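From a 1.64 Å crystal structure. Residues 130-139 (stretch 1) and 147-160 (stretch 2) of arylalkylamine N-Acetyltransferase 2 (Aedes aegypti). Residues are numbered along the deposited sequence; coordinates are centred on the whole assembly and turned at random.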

# COMPACT_ATOMS: atom_id res chain seq x y z
N ILE A 130 -10.07 0.31 -10.75
CA ILE A 130 -8.87 1.11 -10.49
C ILE A 130 -7.75 0.22 -9.99
O ILE A 130 -7.98 -0.71 -9.21
CB ILE A 130 -9.16 2.21 -9.44
CG1 ILE A 130 -10.05 3.30 -10.07
CG2 ILE A 130 -7.85 2.84 -8.92
CD1 ILE A 130 -10.46 4.41 -9.10
N PHE A 131 -6.53 0.52 -10.42
CA PHE A 131 -5.36 -0.26 -10.06
C PHE A 131 -4.72 0.38 -8.82
O PHE A 131 -4.24 1.51 -8.89
CB PHE A 131 -4.39 -0.24 -11.24
CG PHE A 131 -3.22 -1.18 -11.13
CD1 PHE A 131 -2.11 -0.84 -10.37
CD2 PHE A 131 -3.20 -2.37 -11.84
CE1 PHE A 131 -1.00 -1.71 -10.29
CE2 PHE A 131 -2.10 -3.24 -11.78
CZ PHE A 131 -1.00 -2.91 -11.00
N GLU A 132 -4.72 -0.35 -7.70
CA GLU A 132 -4.28 0.21 -6.42
C GLU A 132 -2.92 -0.32 -5.95
O GLU A 132 -2.75 -1.53 -5.75
CB GLU A 132 -5.34 -0.01 -5.32
CG GLU A 132 -5.03 0.74 -4.03
CD GLU A 132 -6.02 0.45 -2.91
OE1 GLU A 132 -6.67 -0.63 -2.92
OE2 GLU A 132 -6.12 1.30 -2.00
N ILE A 133 -1.96 0.59 -5.76
CA ILE A 133 -0.67 0.22 -5.20
C ILE A 133 -0.85 0.20 -3.69
O ILE A 133 -1.15 1.23 -3.08
CB ILE A 133 0.43 1.23 -5.58
CG1 ILE A 133 0.59 1.34 -7.08
CG2 ILE A 133 1.78 0.84 -4.96
CD1 ILE A 133 1.18 2.68 -7.53
N ARG A 134 -0.68 -0.96 -3.07
CA ARG A 134 -0.97 -1.11 -1.65
C ARG A 134 0.27 -1.14 -0.78
O ARG A 134 0.27 -0.55 0.31
CB ARG A 134 -1.82 -2.36 -1.41
CG ARG A 134 -3.16 -2.23 -2.08
CD ARG A 134 -4.09 -3.42 -1.81
NE ARG A 134 -5.39 -3.12 -2.40
CZ ARG A 134 -6.29 -4.02 -2.77
NH1 ARG A 134 -6.08 -5.32 -2.58
NH2 ARG A 134 -7.43 -3.60 -3.32
N ILE A 135 1.29 -1.86 -1.23
CA ILE A 135 2.56 -1.88 -0.51
C ILE A 135 3.70 -1.64 -1.48
O ILE A 135 3.72 -2.23 -2.56
CB ILE A 135 2.80 -3.24 0.18
CG1 ILE A 135 1.83 -3.41 1.35
CG2 ILE A 135 4.25 -3.35 0.65
CD1 ILE A 135 2.05 -4.70 2.13
N LEU A 136 4.64 -0.78 -1.11
CA LEU A 136 5.89 -0.61 -1.86
C LEU A 136 7.02 -0.79 -0.85
O LEU A 136 7.11 -0.03 0.12
CB LEU A 136 5.95 0.78 -2.50
CG LEU A 136 7.24 1.16 -3.23
CD1 LEU A 136 7.51 0.22 -4.39
CD2 LEU A 136 7.12 2.60 -3.71
N SER A 137 7.85 -1.80 -1.09
CA SER A 137 8.83 -2.22 -0.08
C SER A 137 10.14 -2.61 -0.76
O SER A 137 10.12 -3.33 -1.76
CB SER A 137 8.27 -3.44 0.69
OG SER A 137 9.21 -3.91 1.63
N VAL A 138 11.27 -2.12 -0.24
CA VAL A 138 12.57 -2.50 -0.79
C VAL A 138 13.49 -2.88 0.37
O VAL A 138 13.64 -2.11 1.32
CB VAL A 138 13.22 -1.35 -1.59
CG1 VAL A 138 14.62 -1.75 -2.11
CG2 VAL A 138 12.31 -0.94 -2.74
N ASP A 139 14.06 -4.07 0.29
CA ASP A 139 14.97 -4.61 1.30
C ASP A 139 16.18 -3.68 1.45
O ASP A 139 16.72 -3.20 0.45
CB ASP A 139 15.42 -6.01 0.86
CG ASP A 139 16.24 -6.73 1.92
OD1 ASP A 139 17.32 -6.23 2.28
OD2 ASP A 139 15.81 -7.81 2.39
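Stretch 2, residues 147-160: LAKKLIEKSEELAL

An α-helix packed on a β-strand illustrates a general rule of α/β architecture: the strand offers alternate side chains to the helix, the helix answers with residues three or four positions apart, and the two meet mainly through close apolar packing. Residues 130-139 and 147-160 of this acetyltransferase make a compact example, with one irregularity. Ile130 to Val138 form a strand, extended except at Arg134, whose phi/psi of -103/-43 breaks the extended run. The alternation slips by one residue at Arg134-Ile135: Phe131 and Ile133 point toward the helix before the slip, and it resumes with Leu136 and Val138. The second stretch is helical throughout, with backbone hydrogen bonds linking each residue from Leu151 to Leu160 to the carbonyl four positions earlier. The helix runs back along the strand in a roughly antiparallel sense, at 142° between the two N-to-C directions, with the axes 8.5 Å apart at closest approach. The register follows from this reversal: Val138 lies near Ala148, Ile133 near Ser155, and Phe131 near Ala159. Together the stretches bury 506 Å², and no hydrogen bond crosses between them.

Phe131 covers the most surface. Its side chain, with chi1 in the t well, reaches the C-terminal part of the helical stretch, where Ala159 lies over one face of the ring. The methyl carbon CB of Ala159 is 3.7 Å from the centroid of the Phe131 ring and only 20° off the normal, a CH-pi contact, and its closest ring atom is CD2 of Phe131 at 3.5 Å. Small side chains suit such a position because they let an aromatic ring come close to the helix backbone. The same ring reaches Ser155 one turn earlier, with Phe131 CZ 3.8 Å from Ser155 O. The hydroxyl of Ser155 does not turn to the strand for a partner; Ser155 OG donates to Leu151 O at 2.8 Å, a bond within the helix.

Leu136 is the second anchor. With chi1 t and chi2 p, its side chain packs among Ala148, Leu151 and Ile152. CD1 of Leu136 lies 3.7 Å from Ala148 O and 3.9 Å from CB of Leu151; CD2 of Leu136 is 3.9 Å from CG1 of Ile152 and 4.2 Å from CB of Ala148.

Ile152 is the helix's principal contributor. Its CA-to-CB bond points sideways, yet the end of the side chain comes nearer the strand, so that one residue bridges two strand positions: besides Leu136, it touches Ile133, whose CG2 is 3.8 Å from CD1 of Ile152.

Val138 completes the contact near the start of the helical stretch. CG2 of Val138 approaches N of Ala148 at 3.8 Å and CB of Ala148 at 4.0 Å, and CG1 of Val138 lies 4.3 Å from CB of Leu147.

Between the two pairs that face the helix, Arg134 and Ile135 are both out of its reach. Separately, Arg134 NE meets Glu132 OE1 at 2.8 Å in a salt bridge. On the helix, Lys149, Lys150, Glu153 and Glu157 likewise stay clear of the strand, leaving a mostly apolar stripe, with Ser155 its polar member, to face it.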

# COMPACT_ATOMS: atom_id res chain seq x y z
N LEU A 147 15.20 0.91 -7.06
CA LEU A 147 14.18 -0.13 -7.19
C LEU A 147 12.75 0.32 -6.86
O LEU A 147 11.81 -0.11 -7.51
CB LEU A 147 14.53 -1.39 -6.39
CG LEU A 147 15.79 -2.14 -6.83
CD1 LEU A 147 16.04 -3.29 -5.88
CD2 LEU A 147 15.66 -2.62 -8.26
N ALA A 148 12.57 1.18 -5.86
CA ALA A 148 11.21 1.62 -5.55
C ALA A 148 10.51 2.24 -6.78
O ALA A 148 9.37 1.88 -7.16
CB ALA A 148 11.22 2.59 -4.37
N LYS A 149 11.22 3.16 -7.43
CA LYS A 149 10.67 3.86 -8.56
C LYS A 149 10.43 2.87 -9.70
O LYS A 149 9.38 2.88 -10.32
CB LYS A 149 11.61 5.00 -8.99
CG LYS A 149 11.02 5.89 -10.05
CD LYS A 149 11.98 7.05 -10.29
CE LYS A 149 11.39 8.09 -11.21
NZ LYS A 149 12.36 9.18 -11.50
N LYS A 150 11.40 1.99 -9.93
CA LYS A 150 11.26 1.00 -11.00
C LYS A 150 10.07 0.06 -10.76
O LYS A 150 9.38 -0.32 -11.71
CB LYS A 150 12.54 0.20 -11.18
CG LYS A 150 13.73 1.05 -11.61
CD LYS A 150 14.98 0.18 -11.77
CE LYS A 150 16.21 1.01 -12.14
NZ LYS A 150 16.03 1.69 -13.45
N LEU A 151 9.83 -0.31 -9.51
CA LEU A 151 8.69 -1.15 -9.18
C LEU A 151 7.37 -0.48 -9.52
O LEU A 151 6.46 -1.13 -10.03
CB LEU A 151 8.73 -1.55 -7.70
CG LEU A 151 9.72 -2.65 -7.34
CD1 LEU A 151 9.94 -2.68 -5.83
CD2 LEU A 151 9.19 -3.99 -7.86
N ILE A 152 7.28 0.82 -9.27
CA ILE A 152 6.06 1.53 -9.65
C ILE A 152 5.96 1.67 -11.18
O ILE A 152 4.88 1.54 -11.75
CB ILE A 152 5.98 2.91 -8.96
CG1 ILE A 152 5.96 2.72 -7.43
CG2 ILE A 152 4.74 3.63 -9.40
CD1 ILE A 152 4.91 1.72 -6.96
N GLU A 153 7.08 1.93 -11.84
CA GLU A 153 7.10 1.99 -13.31
C GLU A 153 6.61 0.68 -13.94
O GLU A 153 5.80 0.69 -14.88
CB GLU A 153 8.50 2.35 -13.80
CG GLU A 153 8.88 3.80 -13.53
CD GLU A 153 10.34 4.10 -13.79
OE1 GLU A 153 11.13 3.15 -13.96
OE2 GLU A 153 10.70 5.30 -13.83
N LYS A 154 7.10 -0.44 -13.42
CA LYS A 154 6.69 -1.77 -13.89
C LYS A 154 5.22 -2.04 -13.57
O LYS A 154 4.50 -2.67 -14.37
CB LYS A 154 7.59 -2.86 -13.28
CG LYS A 154 9.05 -2.81 -13.76
CD LYS A 154 9.18 -3.30 -15.21
CE LYS A 154 10.65 -3.43 -15.64
NZ LYS A 154 10.77 -4.15 -16.95
N SER A 155 4.78 -1.53 -12.42
CA SER A 155 3.38 -1.64 -12.03
C SER A 155 2.49 -0.89 -13.02
O SER A 155 1.45 -1.40 -13.41
CB SER A 155 3.15 -1.11 -10.61
OG SER A 155 3.78 -1.96 -9.66
N GLU A 156 2.90 0.30 -13.43
CA GLU A 156 2.13 1.05 -14.42
C GLU A 156 2.11 0.34 -15.76
O GLU A 156 1.07 0.28 -16.42
CB GLU A 156 2.64 2.47 -14.58
CG GLU A 156 1.83 3.25 -15.61
CD GLU A 156 2.23 4.70 -15.71
OE1 GLU A 156 2.72 5.26 -14.70
OE2 GLU A 156 2.05 5.29 -16.81
N GLU A 157 3.26 -0.21 -16.16
CA GLU A 157 3.33 -0.99 -17.41
C GLU A 157 2.32 -2.15 -17.40
O GLU A 157 1.58 -2.35 -18.37
CB GLU A 157 4.75 -1.51 -17.65
CG GLU A 157 5.76 -0.41 -17.96
CD GLU A 157 7.18 -0.94 -18.09
OE1 GLU A 157 7.38 -2.17 -18.00
OE2 GLU A 157 8.11 -0.13 -18.28
N LEU A 158 2.28 -2.89 -16.29
CA LEU A 158 1.33 -4.00 -16.16
C LEU A 158 -0.12 -3.49 -16.14
O LEU A 158 -0.98 -4.07 -16.79
CB LEU A 158 1.62 -4.82 -14.91
CG LEU A 158 0.70 -6.03 -14.72
CD1 LEU A 158 0.76 -6.96 -15.92
CD2 LEU A 158 1.05 -6.77 -13.42
N ALA A 159 -0.38 -2.43 -15.39
CA ALA A 159 -1.71 -1.85 -15.33
C ALA A 159 -2.21 -1.51 -16.73
O ALA A 159 -3.34 -1.83 -17.08
CB ALA A 159 -1.72 -0.60 -14.44
N LEU A 160 -1.36 -0.86 -17.52
CA LEU A 160 -1.72 -0.46 -18.88
C LEU A 160 -1.99 -1.69 -19.75
O LEU A 160 -2.96 -1.74 -20.51
CB LEU A 160 -0.61 0.39 -19.51
CG LEU A 160 -0.57 1.87 -19.21
CD1 LEU A 160 0.69 2.52 -19.80
CD2 LEU A 160 -1.83 2.56 -19.72